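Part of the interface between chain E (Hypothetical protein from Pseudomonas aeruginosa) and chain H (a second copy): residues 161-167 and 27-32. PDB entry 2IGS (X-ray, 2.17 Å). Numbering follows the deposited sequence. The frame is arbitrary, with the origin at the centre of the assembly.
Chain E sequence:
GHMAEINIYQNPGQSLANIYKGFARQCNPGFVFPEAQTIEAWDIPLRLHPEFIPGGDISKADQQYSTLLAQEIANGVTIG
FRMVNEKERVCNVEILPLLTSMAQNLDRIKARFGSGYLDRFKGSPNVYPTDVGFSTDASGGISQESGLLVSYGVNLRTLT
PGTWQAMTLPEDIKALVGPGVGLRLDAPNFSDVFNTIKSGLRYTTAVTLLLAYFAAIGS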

# COMPACT_ATOMS: atom_id res chain seq x y z
N PRO E 161 -21.73 -44.36 -14.76
CA PRO E 161 -20.36 -44.06 -14.32
C PRO E 161 -19.50 -43.43 -15.42
O PRO E 161 -18.77 -42.48 -15.16
CB PRO E 161 -19.80 -45.44 -13.94
CG PRO E 161 -20.97 -46.22 -13.50
CD PRO E 161 -22.22 -45.62 -14.17
N GLY E 162 -19.58 -43.98 -16.63
CA GLY E 162 -18.88 -43.47 -17.81
C GLY E 162 -19.29 -42.05 -18.16
O GLY E 162 -18.43 -41.16 -18.21
N THR E 163 -20.58 -41.82 -18.40
CA THR E 163 -21.07 -40.48 -18.74
C THR E 163 -20.76 -39.47 -17.64
O THR E 163 -20.39 -38.33 -17.94
CB THR E 163 -22.57 -40.46 -19.05
OG1 THR E 163 -22.81 -41.33 -20.15
CG2 THR E 163 -23.01 -39.05 -19.43
N TRP E 164 -20.90 -39.90 -16.38
CA TRP E 164 -20.54 -39.08 -15.23
C TRP E 164 -19.06 -38.66 -15.27
O TRP E 164 -18.73 -37.49 -15.08
CB TRP E 164 -20.87 -39.77 -13.90
CG TRP E 164 -20.40 -38.96 -12.72
CD1 TRP E 164 -19.31 -39.23 -11.90
CD2 TRP E 164 -20.94 -37.71 -12.26
NE1 TRP E 164 -19.19 -38.24 -10.95
CE2 TRP E 164 -20.17 -37.30 -11.15
CE3 TRP E 164 -22.02 -36.90 -12.67
CZ2 TRP E 164 -20.44 -36.10 -10.44
CZ3 TRP E 164 -22.28 -35.71 -11.98
CH2 TRP E 164 -21.49 -35.33 -10.87
N GLN E 165 -18.18 -39.62 -15.53
CA GLN E 165 -16.76 -39.34 -15.61
C GLN E 165 -16.43 -38.40 -16.79
O GLN E 165 -15.53 -37.56 -16.69
CB GLN E 165 -16.00 -40.66 -15.70
CG GLN E 165 -14.56 -40.58 -15.31
CD GLN E 165 -13.86 -41.87 -15.53
OE1 GLN E 165 -12.99 -42.25 -14.74
NE2 GLN E 165 -14.22 -42.58 -16.61
N ALA E 166 -17.18 -38.53 -17.89
CA ALA E 166 -17.01 -37.66 -19.06
C ALA E 166 -17.49 -36.20 -18.85
O ALA E 166 -17.13 -35.32 -19.62
CB ALA E 166 -17.69 -38.30 -20.28
N MSE E 167 -18.28 -35.94 -17.81
CA MSE E 167 -18.83 -34.60 -17.52
C MSE E 167 -17.80 -33.59 -16.99
O MSE E 167 -17.03 -33.89 -16.08
CB MSE E 167 -20.05 -34.71 -16.58
CG MSE E 167 -21.29 -35.27 -17.29
SE MSE E 167 -22.82 -35.79 -16.22
CE MSE E 167 -23.26 -34.11 -15.38
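Chain H (27-32) CNPGFV

Chain H lies along this part of chain E as a turn, with no regular helix or strand of its own on the contact. The chain E stretch is helical from E:Pro161 through at least E:Gln165. The two stretches run in the same order: H:Asn28 lies nearest E:Gly162, with their CA atoms 6.5 Å apart, and H:Phe31 lies nearest E:Ala166, with their CA atoms 4.2 Å apart. The spacing therefore narrows along the contact. Together the stretches bury 241 Å².

H:Cys27 is still helical and makes no close contact here. It is bonded covalently to a group elsewhere in the structure.

H:Asn28 is the first residue to leave the helical conformation, with phi/psi of -162/102. Its CA-to-CB bond points toward chain E, and chi1 is t. H:Asn28 ND2 donates a hydrogen bond to E:Gly162 O, 2.9 Å away. That same oxygen, E:Gly162 O, also accepts from E:Ala166 N at 2.9 Å, so the side chain of H:Asn28 joins a carbonyl already used within the helix. H:Asn28 ND2 is also 3.1 Å from E:Gln165 NE2; the amide of E:Gln165 is probably turned over in the model, so this contact is left open. The other end of the H:Asn28 amide serves its own chain: H:Gly30 N donates to H:Asn28 OD1 at 3.2 Å.

A type I beta turn runs from H:Asn28 to H:Phe31. It is closed by a hydrogen bond from H:Phe31 N to H:Asn28 O, 3.1 Å. H:Pro29 occupies the second position, with phi/psi of -61/-21. Its CA-to-CB bond points away from chain E, and it makes no contact with the chain E stretch.

H:Gly30 follows at -84/-21. Its backbone packs on the methyl of E:Ala166, with H:Gly30 C 3.6 Å from E:Ala166 CB. The absence of a side chain matters here. An ideal CB on H:Gly30 would lie 3.2 Å from E:Ala166 CB, which is tight.

H:Phe31 leaves the turn with an extended backbone, -57/126. H:Phe31 N is 3.8 Å from E:Ala166 CB, so the methyl sits against the end of the turn. The side chain starts sideways, with chi1 t. E:Gln165 O lies at the ring edge, near the ring plane, 4.1 Å from H:Phe31 CD1.

H:Val32 continues extended at -86/109. One water links it to chain E: the water accepts from H:Val32 N at 2.9 Å and donates to E:Ala166 O at 2.7 Å.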

# COMPACT_ATOMS: atom_id res chain seq x y z
N CYS H 27 -10.13 -45.65 -22.46
CA CYS H 27 -10.82 -45.62 -21.15
C CYS H 27 -12.27 -45.11 -21.17
O CYS H 27 -13.18 -45.72 -20.60
CB CYS H 27 -10.03 -44.73 -20.17
SG CYS H 27 -8.54 -45.47 -19.49
N ASN H 28 -12.48 -44.00 -21.86
CA ASN H 28 -13.77 -43.33 -21.88
C ASN H 28 -13.73 -42.41 -23.09
O ASN H 28 -13.09 -41.37 -23.03
CB ASN H 28 -13.94 -42.51 -20.59
CG ASN H 28 -15.33 -41.93 -20.41
OD1 ASN H 28 -16.07 -41.71 -21.37
ND2 ASN H 28 -15.69 -41.64 -19.18
N PRO H 29 -14.38 -42.82 -24.20
CA PRO H 29 -14.38 -42.01 -25.43
C PRO H 29 -15.00 -40.63 -25.27
O PRO H 29 -14.72 -39.75 -26.09
CB PRO H 29 -15.21 -42.86 -26.41
CG PRO H 29 -15.17 -44.24 -25.87
CD PRO H 29 -15.15 -44.07 -24.38
N GLY H 30 -15.84 -40.45 -24.26
CA GLY H 30 -16.47 -39.16 -23.99
C GLY H 30 -15.59 -38.21 -23.18
O GLY H 30 -15.80 -37.00 -23.21
N PHE H 31 -14.61 -38.75 -22.46
CA PHE H 31 -13.70 -37.94 -21.65
C PHE H 31 -13.01 -36.92 -22.55
O PHE H 31 -12.44 -37.28 -23.58
CB PHE H 31 -12.68 -38.87 -20.95
CG PHE H 31 -11.70 -38.17 -20.08
CD1 PHE H 31 -11.99 -37.92 -18.74
CD2 PHE H 31 -10.45 -37.79 -20.57
CE1 PHE H 31 -11.08 -37.27 -17.94
CE2 PHE H 31 -9.52 -37.14 -19.78
CZ PHE H 31 -9.83 -36.88 -18.45
N VAL H 32 -13.08 -35.65 -22.18
CA VAL H 32 -12.48 -34.60 -23.00
C VAL H 32 -11.00 -34.46 -22.60
O VAL H 32 -10.66 -34.00 -21.50
CB VAL H 32 -13.30 -33.26 -22.91
CG1 VAL H 32 -12.59 -32.09 -23.62
CG2 VAL H 32 -14.72 -33.45 -23.48
O HOH W 1 -14.44 -34.93 -19.71